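Local structure of RagA protein (6SLN) at residues Asn222-Ile227 with Arg953-Ala958; Glu244-Gln249 with Gln259-Val264; Lys474-Asn479 with Lys544-Ser549; Met710-Pro715 with Thr783-Gly788; Glu797-Asp802 with Lys822-Gln827. The protein probably acts as a TonB-dependent transporter of the outer membrane, importing peptides captured together with a partner protein at the cell surface. All blocks are in the same frame, centred on the assembly; numbering follows the deposited sequence.

Interaction 1: residues Asn222-Ile227 with Arg953-Ala958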
# COMPACT_ATOMS: atom_id res chain seq x y z
N ASN A 222 -38.82 2.49 7.05
CA ASN A 222 -38.63 1.61 8.19
C ASN A 222 -37.52 2.17 9.07
O ASN A 222 -36.52 2.68 8.57
CB ASN A 222 -38.27 0.18 7.78
CG ASN A 222 -39.25 -0.42 6.80
OD1 ASN A 222 -40.41 -0.66 7.12
ND2 ASN A 222 -38.77 -0.68 5.59
N ALA A 223 -37.72 2.07 10.37
CA ALA A 223 -36.76 2.53 11.35
C ALA A 223 -36.88 1.62 12.55
O ALA A 223 -37.99 1.28 12.96
CB ALA A 223 -37.00 4.00 11.73
N SER A 224 -35.75 1.21 13.10
CA SER A 224 -35.78 0.33 14.25
C SER A 224 -34.55 0.58 15.11
O SER A 224 -33.48 0.90 14.59
CB SER A 224 -35.85 -1.14 13.82
OG SER A 224 -34.58 -1.63 13.43
N TYR A 225 -34.72 0.45 16.42
CA TYR A 225 -33.63 0.56 17.36
C TYR A 225 -33.75 -0.59 18.34
O TYR A 225 -34.87 -0.98 18.71
CB TYR A 225 -33.64 1.90 18.13
CG TYR A 225 -32.51 2.04 19.13
CD1 TYR A 225 -32.66 1.60 20.43
CD2 TYR A 225 -31.28 2.59 18.77
CE1 TYR A 225 -31.64 1.71 21.36
CE2 TYR A 225 -30.24 2.71 19.69
CZ TYR A 225 -30.43 2.26 20.99
OH TYR A 225 -29.43 2.35 21.93
N GLY A 226 -32.61 -1.12 18.76
CA GLY A 226 -32.63 -2.20 19.72
C GLY A 226 -31.26 -2.40 20.32
O GLY A 226 -30.29 -1.73 19.96
N ILE A 227 -31.19 -3.36 21.25
CA ILE A 227 -29.96 -3.65 21.98
C ILE A 227 -29.63 -5.13 21.84
O ILE A 227 -30.50 -5.96 21.58
CB ILE A 227 -30.05 -3.27 23.46
CG1 ILE A 227 -31.33 -3.84 24.06
CG2 ILE A 227 -30.05 -1.78 23.62
CD1 ILE A 227 -31.19 -4.18 25.49
N ARG A 953 -47.24 0.85 10.80
CA ARG A 953 -47.11 -0.31 11.68
C ARG A 953 -46.06 -0.03 12.73
O ARG A 953 -45.04 0.62 12.46
CB ARG A 953 -46.71 -1.58 10.93
CG ARG A 953 -47.57 -1.93 9.75
CD ARG A 953 -46.86 -2.89 8.81
NE ARG A 953 -47.66 -3.05 7.60
CZ ARG A 953 -48.15 -4.20 7.16
NH1 ARG A 953 -47.92 -5.33 7.83
NH2 ARG A 953 -48.88 -4.24 6.05
N VAL A 954 -46.29 -0.53 13.94
CA VAL A 954 -45.27 -0.61 14.97
C VAL A 954 -45.12 -2.07 15.36
O VAL A 954 -46.08 -2.85 15.27
CB VAL A 954 -45.59 0.26 16.20
CG1 VAL A 954 -45.35 1.72 15.88
CG2 VAL A 954 -47.05 0.03 16.65
N TYR A 955 -43.91 -2.44 15.77
CA TYR A 955 -43.66 -3.81 16.18
C TYR A 955 -42.66 -3.85 17.32
O TYR A 955 -41.81 -2.97 17.47
CB TYR A 955 -43.15 -4.68 15.04
CG TYR A 955 -41.81 -4.25 14.45
CD1 TYR A 955 -40.60 -4.60 15.05
CD2 TYR A 955 -41.76 -3.53 13.26
CE1 TYR A 955 -39.38 -4.22 14.49
CE2 TYR A 955 -40.56 -3.15 12.70
CZ TYR A 955 -39.37 -3.49 13.31
OH TYR A 955 -38.19 -3.10 12.72
N LEU A 956 -42.78 -4.90 18.12
CA LEU A 956 -41.84 -5.23 19.18
C LEU A 956 -41.23 -6.59 18.86
O LEU A 956 -41.95 -7.55 18.58
CB LEU A 956 -42.55 -5.26 20.53
CG LEU A 956 -41.92 -4.53 21.70
CD1 LEU A 956 -41.31 -3.24 21.21
CD2 LEU A 956 -42.98 -4.30 22.77
N MET A 957 -39.90 -6.67 18.89
CA MET A 957 -39.24 -7.85 18.35
C MET A 957 -38.12 -8.33 19.27
O MET A 957 -37.42 -7.53 19.88
CB MET A 957 -38.69 -7.56 16.95
CG MET A 957 -38.40 -8.81 16.19
SD MET A 957 -37.13 -8.52 15.01
CE MET A 957 -35.83 -8.06 16.12
N ALA A 958 -37.97 -9.65 19.34
CA ALA A 958 -36.85 -10.28 20.02
C ALA A 958 -36.21 -11.33 19.11
O ALA A 958 -36.91 -12.04 18.38
CB ALA A 958 -37.31 -10.94 21.33
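The wall of the transmembrane beta barrel brings Ser224, on strand 218-230, to Tyr955, on strand 951-964, although the two strands are not bonded to each other. Strand 986-996 runs between them and pairs antiparallel with both, so 222-227 and 953-958 point the same way along the barrel, and their closest alpha carbons, those of Ser224 and Tyr955, are 9.1 Å apart. Tyr955 spans the gap. With CG placed between its backbone N and carbonyl carbon (chi1 62°), the ring leans past the middle strand and brings OH to 3.2 Å from Ser224 CB. The methylene meets the ring obliquely, while Ser224 OG stays 4.0 Å from Tyr955 OH. On the inner side Glu112 of the plug touches both Asn222 and Tyr955, and Lys933 makes a cation-pi contact with the phenol ring. The hydroxyl of Tyr955 thus meets Ser224 at its methylene and not at OG; this is van der Waals packing, while the spacing of the two strands is set by the backbone bonding of strand 986-996.

Interaction 2: residues Glu244-Gln249 with Gln259-Val264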
# COMPACT_ATOMS: atom_id res chain seq x y z
N GLU A 244 -13.07 -18.41 47.72
CA GLU A 244 -12.98 -19.84 47.46
C GLU A 244 -11.75 -20.18 46.63
O GLU A 244 -11.00 -21.11 46.97
CB GLU A 244 -14.25 -20.32 46.78
CG GLU A 244 -15.42 -20.32 47.69
CD GLU A 244 -16.69 -20.69 46.98
OE1 GLU A 244 -16.81 -20.39 45.76
OE2 GLU A 244 -17.57 -21.27 47.65
N LEU A 245 -11.53 -19.44 45.53
CA LEU A 245 -10.35 -19.68 44.71
C LEU A 245 -9.07 -19.52 45.52
O LEU A 245 -8.18 -20.38 45.47
CB LEU A 245 -10.32 -18.74 43.50
CG LEU A 245 -9.02 -18.86 42.71
CD1 LEU A 245 -8.84 -20.31 42.25
CD2 LEU A 245 -9.00 -17.91 41.55
N LEU A 246 -8.96 -18.42 46.29
CA LEU A 246 -7.75 -18.20 47.06
C LEU A 246 -7.52 -19.31 48.08
O LEU A 246 -6.40 -19.80 48.24
CB LEU A 246 -7.80 -16.84 47.75
CG LEU A 246 -6.66 -16.55 48.74
CD1 LEU A 246 -5.32 -16.70 48.06
CD2 LEU A 246 -6.79 -15.14 49.31
N ASP A 247 -8.57 -19.74 48.77
CA ASP A 247 -8.39 -20.85 49.70
C ASP A 247 -7.97 -22.10 48.96
O ASP A 247 -7.09 -22.84 49.41
CB ASP A 247 -9.68 -21.11 50.48
CG ASP A 247 -9.44 -21.91 51.73
OD1 ASP A 247 -8.51 -21.54 52.50
OD2 ASP A 247 -10.17 -22.90 51.94
N PHE A 248 -8.59 -22.35 47.80
CA PHE A 248 -8.28 -23.52 47.00
C PHE A 248 -6.81 -23.56 46.62
O PHE A 248 -6.11 -24.53 46.89
CB PHE A 248 -9.20 -23.51 45.77
CG PHE A 248 -8.92 -24.59 44.78
CD1 PHE A 248 -9.09 -25.93 45.10
CD2 PHE A 248 -8.54 -24.27 43.49
CE1 PHE A 248 -8.86 -26.91 44.17
CE2 PHE A 248 -8.31 -25.26 42.55
CZ PHE A 248 -8.47 -26.57 42.89
N GLN A 249 -6.30 -22.46 46.05
CA GLN A 249 -4.91 -22.42 45.63
C GLN A 249 -3.95 -22.60 46.80
O GLN A 249 -2.92 -23.25 46.67
CB GLN A 249 -4.62 -21.11 44.91
CG GLN A 249 -5.47 -20.86 43.67
CD GLN A 249 -5.34 -19.43 43.18
OE1 GLN A 249 -5.53 -18.48 43.95
NE2 GLN A 249 -4.96 -19.27 41.91
N GLN A 259 2.09 -22.21 53.42
CA GLN A 259 1.49 -20.94 53.05
C GLN A 259 0.20 -20.74 53.83
O GLN A 259 -0.47 -21.70 54.22
CB GLN A 259 1.23 -20.90 51.55
CG GLN A 259 1.11 -19.52 50.99
CD GLN A 259 2.41 -18.75 51.02
OE1 GLN A 259 2.72 -18.07 52.01
NE2 GLN A 259 3.18 -18.81 49.93
N THR A 260 -0.13 -19.48 54.10
CA THR A 260 -1.42 -19.10 54.65
C THR A 260 -2.11 -18.15 53.68
O THR A 260 -1.52 -17.67 52.72
CB THR A 260 -1.27 -18.44 56.03
OG1 THR A 260 -0.80 -17.09 55.86
CG2 THR A 260 -0.32 -19.22 56.91
N VAL A 261 -3.38 -17.87 53.96
CA VAL A 261 -4.16 -16.98 53.11
C VAL A 261 -3.69 -15.53 53.27
O VAL A 261 -3.62 -14.77 52.28
CB VAL A 261 -5.66 -17.15 53.41
CG1 VAL A 261 -6.49 -16.06 52.80
CG2 VAL A 261 -6.13 -18.48 52.89
N GLN A 262 -3.34 -15.12 54.50
CA GLN A 262 -2.84 -13.76 54.67
C GLN A 262 -1.52 -13.55 53.93
O GLN A 262 -1.32 -12.50 53.29
CB GLN A 262 -2.66 -13.43 56.15
CG GLN A 262 -2.28 -11.94 56.40
CD GLN A 262 -3.37 -10.97 55.93
OE1 GLN A 262 -4.38 -10.77 56.62
NE2 GLN A 262 -3.17 -10.35 54.76
N LYS A 263 -0.61 -14.52 54.00
CA LYS A 263 0.68 -14.34 53.35
C LYS A 263 0.53 -14.20 51.84
O LYS A 263 1.23 -13.40 51.21
CB LYS A 263 1.61 -15.50 53.70
CG LYS A 263 2.14 -15.43 55.11
CD LYS A 263 3.12 -16.55 55.42
CE LYS A 263 3.80 -16.30 56.76
NZ LYS A 263 5.26 -16.61 56.74
N VAL A 264 -0.39 -14.95 51.23
CA VAL A 264 -0.61 -14.81 49.80
C VAL A 264 -1.18 -13.44 49.49
O VAL A 264 -0.78 -12.79 48.51
CB VAL A 264 -1.52 -15.95 49.29
CG1 VAL A 264 -2.00 -15.70 47.89
CG2 VAL A 264 -0.75 -17.22 49.33
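Leu246 fits against two valines, its CD1 and CD2 methyls each taking one of them. CD1 lies 3.5 Å from Val264 CG1, the two side chains sliding past one another in opposite directions, and CD2 is 3.6 Å from Val261 CG1. Two torsions shape this forked grip: with CG anti to the backbone N, chi1 (173°) carries CG toward the second helix, and chi2 (55°) spreads the two methyls over the valines. Leu246 and Val264 are buried, and on that side Val250 of the first helix also covers Val264. The pair forms a short helical hairpin, helix 242-252 leading through a turn into helix 261-276, in the loop that joins the first two barrel strands, 218-230 and 309-322; by the usual barrel topology that loop is extracellular. Toward the surface the packing thins. Asp247 crosses Val261 at about a right angle and brings only OD1 near, 3.9 Å from Val261 CG2, while its OD2 makes a salt bridge with Lys251 one turn further along its own helix. Just before Val261 the exposed Thr260 caps the second helix, its OG1 accepting from Lys263 N at 3.2 Å with a nearly straight N-H...O angle of 166°. The exposed Gln262 has its CB directed away from the first helix, and its NE2 makes a weak hydrogen bond to Asp266 OD1.

Interaction 3: residues Lys474-Asn479 with Lys544-Ser549; sequences KRMPNN and KLMLLS
Met546 reaches Lys474 and Pro477 by staying extended through its second torsion (chi2 -166°) and then turning at the sulfur (chi3 78°), which lays SD and CE among the side chains of 474-479. Lys474 keeps its own chain extended as far as CD (chi2 -169°), which carries CD to 3.7 Å from Met546 CE and 3.8 Å from Met546 SD, the two side chains crossing at a slant. From the same segment as Lys474, Pro477 offers its ring carbon CD to the sulfur, 3.9 Å from Met546 SD. Met476 adds a looser touch, with its CE 4.2 Å from Met546 SD, and the backbone oxygen of Arg475 stands 4.1 Å from Met546 CE. The thioether is thus bordered by an aliphatic lysine stem, a proline ring and a second methionine, a mainly apolar contact. Arg489 of strand 487-510 touches Lys474, and its NH1 hydrogen-bonds Met546 O, while the guanidinium of Arg475 is engaged by a salt bridge with Glu488. Next to the contact, Leu548 N bonds to His562 ND1 of the second subunit. Pro477 is the second residue of a type II beta turn from Met476 to Asn479, with Asn478 in its positive-phi position. The contact joins the loops that follow strands 456-475 and 515-540, which belong to successive hairpins of the TonB-dependent receptor barrel, at its probable extracellular rim and beside the second subunit.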
# COMPACT_ATOMS: atom_id res chain seq x y z
N LYS A 474 -3.41 1.37 13.89
CA LYS A 474 -2.36 2.13 14.55
C LYS A 474 -1.98 1.48 15.87
O LYS A 474 -2.81 0.88 16.55
CB LYS A 474 -2.79 3.59 14.80
CG LYS A 474 -2.69 4.48 13.56
CD LYS A 474 -2.86 5.93 13.92
CE LYS A 474 -3.91 6.56 13.05
NZ LYS A 474 -3.75 8.03 13.02
N ARG A 475 -0.70 1.61 16.21
CA ARG A 475 -0.18 1.39 17.56
C ARG A 475 0.23 2.76 18.10
O ARG A 475 1.26 3.30 17.69
CB ARG A 475 0.99 0.42 17.54
CG ARG A 475 0.91 -0.66 18.56
CD ARG A 475 2.12 -1.63 18.59
NE ARG A 475 2.34 -2.36 17.33
CZ ARG A 475 1.52 -3.27 16.79
NH1 ARG A 475 0.38 -3.60 17.38
NH2 ARG A 475 1.86 -3.84 15.64
N MET A 476 -0.56 3.31 19.02
CA MET A 476 -0.40 4.71 19.44
C MET A 476 0.92 4.93 20.18
O MET A 476 1.25 4.17 21.10
CB MET A 476 -1.58 5.13 20.31
CG MET A 476 -2.92 5.17 19.55
SD MET A 476 -2.81 6.13 18.01
CE MET A 476 -2.26 7.67 18.71
N PRO A 477 1.69 5.95 19.83
CA PRO A 477 2.91 6.23 20.58
C PRO A 477 2.58 6.69 22.00
O PRO A 477 1.45 7.06 22.31
CB PRO A 477 3.58 7.35 19.78
CG PRO A 477 2.46 8.02 19.09
CD PRO A 477 1.44 6.93 18.77
N ASN A 478 3.60 6.63 22.86
CA ASN A 478 3.56 7.21 24.20
C ASN A 478 2.54 6.55 25.10
O ASN A 478 2.19 7.10 26.15
CB ASN A 478 3.30 8.71 24.14
CG ASN A 478 4.31 9.40 23.31
OD1 ASN A 478 5.49 9.39 23.66
ND2 ASN A 478 3.89 9.95 22.17
N ASN A 479 2.04 5.40 24.72
CA ASN A 479 1.25 4.58 25.61
C ASN A 479 2.17 4.12 26.74
O ASN A 479 3.13 3.37 26.48
CB ASN A 479 0.65 3.42 24.83
CG ASN A 479 -0.09 2.42 25.71
OD1 ASN A 479 -0.23 2.60 26.93
ND2 ASN A 479 -0.58 1.35 25.10
N LYS A 544 0.46 13.24 16.13
CA LYS A 544 0.12 14.15 15.04
C LYS A 544 0.97 13.94 13.81
O LYS A 544 0.66 14.52 12.76
CB LYS A 544 0.28 15.62 15.49
CG LYS A 544 -0.97 16.23 16.15
CD LYS A 544 -0.92 16.21 17.66
CE LYS A 544 0.27 17.02 18.19
NZ LYS A 544 0.70 16.60 19.56
N LEU A 545 2.03 13.14 13.91
CA LEU A 545 2.97 12.90 12.82
C LEU A 545 3.05 11.39 12.57
O LEU A 545 4.04 10.72 12.92
CB LEU A 545 4.32 13.50 13.16
CG LEU A 545 4.26 14.92 13.76
CD1 LEU A 545 5.51 15.24 14.57
CD2 LEU A 545 4.05 15.97 12.67
N MET A 546 2.01 10.84 11.95
CA MET A 546 1.86 9.40 11.80
C MET A 546 1.55 8.98 10.35
O MET A 546 0.93 7.95 10.12
CB MET A 546 0.79 8.87 12.76
CG MET A 546 1.24 8.84 14.20
SD MET A 546 0.15 7.86 15.24
CE MET A 546 0.72 6.22 14.81
N LEU A 547 1.98 9.77 9.37
CA LEU A 547 1.94 9.29 7.99
C LEU A 547 2.97 8.17 7.81
O LEU A 547 4.05 8.18 8.41
CB LEU A 547 2.22 10.44 7.01
CG LEU A 547 1.25 11.62 6.96
CD1 LEU A 547 1.65 12.60 5.87
CD2 LEU A 547 -0.19 11.17 6.77
N LEU A 548 2.62 7.19 6.97
CA LEU A 548 3.54 6.08 6.74
C LEU A 548 4.91 6.59 6.32
O LEU A 548 5.94 6.05 6.74
CB LEU A 548 2.97 5.12 5.69
CG LEU A 548 1.76 4.30 6.16
CD1 LEU A 548 1.20 3.39 5.09
CD2 LEU A 548 2.10 3.51 7.42
N SER A 549 4.94 7.66 5.52
CA SER A 549 6.20 8.24 5.06
C SER A 549 7.08 8.75 6.17
O SER A 549 8.23 9.10 5.91
CB SER A 549 5.92 9.39 4.12
OG SER A 549 4.84 10.13 4.62

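Interaction 4: residues Met710-Pro715 with Thr783-Gly788; sequences MLIDVP and TIWEIG
A single indole, that of Trp785, bridges two backbone segments that stay well apart, reaching Ile712 and Pro715 although the nearest alpha carbons, those of Ile712 and Trp785, are 11.7 Å from each other. The far corner of its six-membered ring does the touching. CZ3 lies 4.4 Å from Ile712 CG2 and 4.5 Å from Pro715 CG, with CH2 also 4.4 Å from Ile712 CG2; both partners approach the ring obliquely. Ile712 and Pro715 are three residues apart, yet the CB atoms of both are directed toward 783-788, whereas that of Val714 is directed away. That spacing is consistent with the inverse gamma turn centred on Asp713, which interrupts a regular strand alternation; Asp713 OD1 is held by Ser724 OG. Strand 696-715 belongs to the barrel and here pairs with strand 724-728, while strand 783-786 is part of the small antiparallel sheet inserted between barrel strands 752-764 and 844-853. Leu778 and Leu152 pack on Trp785, and Tyr776 and Phe770 on Pro715. Thr783 touches the backbone of the bound peptide, which places the inserted sheet beside the ligand. All three contacting residues are buried and all their meeting atoms are carbon, so the link between barrel strand and inserted sheet rests here on dispersion and the exclusion of water, with no directional bond between the two segments.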
# COMPACT_ATOMS: atom_id res chain seq x y z
N MET A 710 -13.58 -37.55 -4.61
CA MET A 710 -13.76 -36.62 -3.51
C MET A 710 -12.54 -35.72 -3.33
O MET A 710 -11.40 -36.20 -3.22
CB MET A 710 -14.04 -37.41 -2.23
CG MET A 710 -13.95 -36.60 -0.94
SD MET A 710 -15.05 -37.24 0.33
CE MET A 710 -16.56 -36.58 -0.33
N LEU A 711 -12.77 -34.41 -3.30
CA LEU A 711 -11.68 -33.45 -3.10
C LEU A 711 -11.33 -33.45 -1.63
O LEU A 711 -11.99 -32.80 -0.82
CB LEU A 711 -12.07 -32.06 -3.59
CG LEU A 711 -11.79 -31.97 -5.08
CD1 LEU A 711 -12.50 -30.80 -5.75
CD2 LEU A 711 -10.27 -31.91 -5.28
N ILE A 712 -10.32 -34.21 -1.25
CA ILE A 712 -9.84 -34.22 0.12
C ILE A 712 -8.55 -33.43 0.16
O ILE A 712 -7.65 -33.63 -0.66
CB ILE A 712 -9.63 -35.65 0.65
CG1 ILE A 712 -10.96 -36.42 0.70
CG2 ILE A 712 -8.95 -35.61 2.02
CD1 ILE A 712 -10.95 -37.68 1.61
N ASP A 713 -8.49 -32.47 1.08
CA ASP A 713 -7.25 -31.79 1.40
C ASP A 713 -6.45 -32.80 2.23
O ASP A 713 -6.48 -32.81 3.47
CB ASP A 713 -7.53 -30.48 2.15
CG ASP A 713 -6.34 -29.55 2.16
OD1 ASP A 713 -5.26 -29.95 1.69
OD2 ASP A 713 -6.48 -28.41 2.65
N VAL A 714 -5.76 -33.68 1.52
CA VAL A 714 -5.23 -34.89 2.15
C VAL A 714 -4.16 -34.50 3.17
O VAL A 714 -3.25 -33.72 2.84
CB VAL A 714 -4.66 -35.84 1.09
CG1 VAL A 714 -3.75 -36.86 1.74
CG2 VAL A 714 -5.80 -36.55 0.33
N PRO A 715 -4.26 -34.98 4.41
CA PRO A 715 -3.22 -34.68 5.41
C PRO A 715 -1.92 -35.39 5.05
O PRO A 715 -1.90 -36.60 4.83
CB PRO A 715 -3.82 -35.23 6.72
CG PRO A 715 -5.29 -35.52 6.44
CD PRO A 715 -5.36 -35.79 4.96
N THR A 783 -12.00 -36.21 16.60
CA THR A 783 -12.83 -36.69 15.50
C THR A 783 -12.08 -37.73 14.67
O THR A 783 -10.85 -37.81 14.68
CB THR A 783 -13.28 -35.53 14.59
OG1 THR A 783 -12.14 -35.03 13.88
CG2 THR A 783 -13.93 -34.41 15.41
N ILE A 784 -12.84 -38.53 13.92
CA ILE A 784 -12.25 -39.57 13.08
C ILE A 784 -13.07 -39.72 11.81
O ILE A 784 -14.30 -39.59 11.81
CB ILE A 784 -12.14 -40.92 13.82
CG1 ILE A 784 -11.22 -41.88 13.06
CG2 ILE A 784 -13.50 -41.55 13.96
CD1 ILE A 784 -11.02 -43.20 13.74
N TRP A 785 -12.35 -39.96 10.72
CA TRP A 785 -12.91 -40.51 9.50
C TRP A 785 -12.77 -42.03 9.55
O TRP A 785 -11.66 -42.55 9.74
CB TRP A 785 -12.18 -39.93 8.30
CG TRP A 785 -12.34 -38.44 8.12
CD1 TRP A 785 -13.39 -37.66 8.55
CD2 TRP A 785 -11.44 -37.55 7.44
NE1 TRP A 785 -13.18 -36.35 8.18
CE2 TRP A 785 -12.00 -36.26 7.49
CE3 TRP A 785 -10.22 -37.73 6.78
CZ2 TRP A 785 -11.37 -35.16 6.92
CZ3 TRP A 785 -9.60 -36.62 6.22
CH2 TRP A 785 -10.17 -35.36 6.29
N GLU A 786 -13.89 -42.75 9.42
CA GLU A 786 -13.86 -44.22 9.42
C GLU A 786 -14.88 -44.76 8.42
O GLU A 786 -16.06 -44.40 8.47
CB GLU A 786 -14.13 -44.78 10.81
CG GLU A 786 -13.97 -46.29 10.88
CD GLU A 786 -13.95 -46.79 12.30
OE1 GLU A 786 -13.99 -45.96 13.21
OE2 GLU A 786 -13.90 -48.03 12.51
N ILE A 787 -14.42 -45.66 7.54
CA ILE A 787 -15.16 -45.96 6.31
C ILE A 787 -16.58 -46.46 6.58
O ILE A 787 -17.47 -46.28 5.75
CB ILE A 787 -14.35 -46.96 5.45
CG1 ILE A 787 -13.37 -46.18 4.57
CG2 ILE A 787 -15.26 -47.88 4.61
CD1 ILE A 787 -12.66 -47.03 3.57
N GLY A 788 -16.83 -47.08 7.71
CA GLY A 788 -18.23 -47.48 7.78
C GLY A 788 -19.21 -46.46 8.33
O GLY A 788 -20.37 -46.82 8.57

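Interaction 5: residues Glu797-Asp802 with Lys822-Gln827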
# COMPACT_ATOMS: atom_id res chain seq x y z
N GLU A 797 -13.26 -43.28 26.70
CA GLU A 797 -14.53 -43.21 27.42
C GLU A 797 -14.24 -43.05 28.90
O GLU A 797 -13.80 -43.99 29.56
CB GLU A 797 -15.38 -44.44 27.15
CG GLU A 797 -15.66 -44.65 25.67
CD GLU A 797 -16.78 -45.64 25.41
OE1 GLU A 797 -17.18 -46.36 26.35
OE2 GLU A 797 -17.24 -45.69 24.26
N TYR A 798 -14.46 -41.84 29.41
CA TYR A 798 -14.24 -41.52 30.81
C TYR A 798 -15.15 -42.37 31.69
O TYR A 798 -16.35 -42.46 31.44
CB TYR A 798 -14.52 -40.03 31.05
CG TYR A 798 -14.22 -39.58 32.45
CD1 TYR A 798 -12.91 -39.46 32.89
CD2 TYR A 798 -15.24 -39.30 33.36
CE1 TYR A 798 -12.63 -39.07 34.18
CE2 TYR A 798 -14.97 -38.90 34.64
CZ TYR A 798 -13.66 -38.79 35.04
OH TYR A 798 -13.37 -38.40 36.33
N ALA A 799 -14.57 -43.01 32.70
CA ALA A 799 -15.38 -43.82 33.62
C ALA A 799 -15.74 -43.00 34.85
O ALA A 799 -16.84 -42.44 34.95
CB ALA A 799 -14.66 -45.11 34.01
N GLY A 800 -14.82 -42.90 35.79
CA GLY A 800 -14.96 -41.91 36.85
C GLY A 800 -13.68 -41.80 37.64
O GLY A 800 -12.60 -41.61 37.08
N ILE A 801 -13.78 -41.92 38.95
CA ILE A 801 -12.59 -42.01 39.78
C ILE A 801 -12.67 -43.27 40.63
O ILE A 801 -13.76 -43.72 41.00
CB ILE A 801 -12.40 -40.75 40.66
CG1 ILE A 801 -13.40 -40.72 41.82
CG2 ILE A 801 -12.52 -39.49 39.83
CD1 ILE A 801 -12.94 -39.83 42.99
N ASP A 802 -11.51 -43.88 40.85
CA ASP A 802 -11.36 -44.90 41.87
C ASP A 802 -11.37 -44.22 43.23
O ASP A 802 -10.48 -43.41 43.53
CB ASP A 802 -10.07 -45.67 41.60
CG ASP A 802 -9.72 -46.63 42.69
OD1 ASP A 802 -10.57 -46.91 43.56
OD2 ASP A 802 -8.56 -47.09 42.66
N LYS A 822 -17.38 -53.62 32.30
CA LYS A 822 -16.26 -53.12 31.51
C LYS A 822 -15.03 -52.90 32.39
O LYS A 822 -15.13 -52.60 33.58
CB LYS A 822 -16.65 -51.83 30.81
CG LYS A 822 -18.00 -51.88 30.13
CD LYS A 822 -18.40 -50.51 29.58
CE LYS A 822 -17.29 -49.92 28.72
NZ LYS A 822 -16.63 -50.96 27.86
N VAL A 823 -13.85 -53.08 31.78
CA VAL A 823 -12.58 -52.97 32.49
C VAL A 823 -12.16 -51.51 32.51
O VAL A 823 -12.31 -50.79 31.52
CB VAL A 823 -11.49 -53.84 31.82
CG1 VAL A 823 -10.13 -53.57 32.46
CG2 VAL A 823 -11.85 -55.31 31.92
N THR A 824 -11.64 -51.07 33.65
CA THR A 824 -11.17 -49.71 33.82
C THR A 824 -9.66 -49.71 34.01
O THR A 824 -9.04 -50.73 34.32
CB THR A 824 -11.86 -49.02 35.01
OG1 THR A 824 -11.50 -49.65 36.25
CG2 THR A 824 -13.37 -49.06 34.84
N THR A 825 -9.05 -48.55 33.80
CA THR A 825 -7.63 -48.41 34.07
C THR A 825 -7.38 -47.00 34.60
O THR A 825 -8.11 -46.06 34.27
CB THR A 825 -6.80 -48.68 32.81
OG1 THR A 825 -5.41 -48.63 33.14
CG2 THR A 825 -7.09 -47.65 31.72
N SER A 826 -6.36 -46.87 35.46
CA SER A 826 -5.89 -45.55 35.86
C SER A 826 -4.80 -45.01 34.95
O SER A 826 -4.63 -43.78 34.87
CB SER A 826 -5.38 -45.57 37.30
OG SER A 826 -3.98 -45.72 37.35
N GLN A 827 -4.04 -45.87 34.26
CA GLN A 827 -3.02 -45.42 33.32
C GLN A 827 -3.69 -45.04 32.01
O GLN A 827 -4.22 -45.91 31.30
CB GLN A 827 -1.96 -46.50 33.10
CG GLN A 827 -1.36 -47.07 34.37
CD GLN A 827 0.12 -47.42 34.22
OE1 GLN A 827 0.56 -47.82 33.15
NE2 GLN A 827 0.87 -47.28 35.31
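Ala799 and Thr824 make the closest carbon contact between 797-802 and 822-827, whose strands, 792-802 and 822-825, both pair with strand 807-812 in the curled antiparallel sheet inserted between barrel strands 752-764 and 844-853. Ala799 CB sits 4.2 Å from Thr824 CG2, methyl to methyl. Along the same side, Glu797 OE1 comes to 4.3 Å from Lys822 CE; the charged ends remain apart, with Glu797 OE1 4.9 Å from Lys822 NZ, too far for a salt bridge, though a weak electrostatic attraction is likely. The contact is small and lies at the surface. One shell out, strand 807-812 sets the positions: Ala799 is bonded through its backbone to Leu809 and Glu797 to Tyr811, while Val823 and Thr825 are held by Val812 and Trp810. The side chains of Ala799 and Lys822 both touch Tyr811. On another side Glu797 rests on Thr834 and Ile836 of strand 833-836. At Ala799 and Gly800 the strand departs from regular extension, since Ala799 has a psi of -81°. Tyr798, whose backbone N bonds to Thr918 OG1, meets the ring of His919 with the planes inclined at about 60°, and over one face of its own ring stands Gly800 N, 4.2 Å above the plane and displaced toward the rim.

In the fold
From the N terminus, interaction 1 opens on barrel strand 218-230 and closes only at strand 951-964, 726 residues later, near the seam where first and last strands meet; the other four contacts lie within that span. They follow in series and none crosses another. Interaction 2 closes a short helical hairpin in the loop between strands 218-230 and 309-322. Interaction 3 joins the probably extracellular loops of two successive hairpins. Interaction 4 ties barrel strand 696-715 to the inserted sheet, and interaction 5 closes a 20-residue step within that sheet, whose strands 783-786 and 792-802 are neighbours. Interactions 4 and 5 have centres about 30 Å apart, whereas the centres of 3 and 5 are separated by about 58 Å.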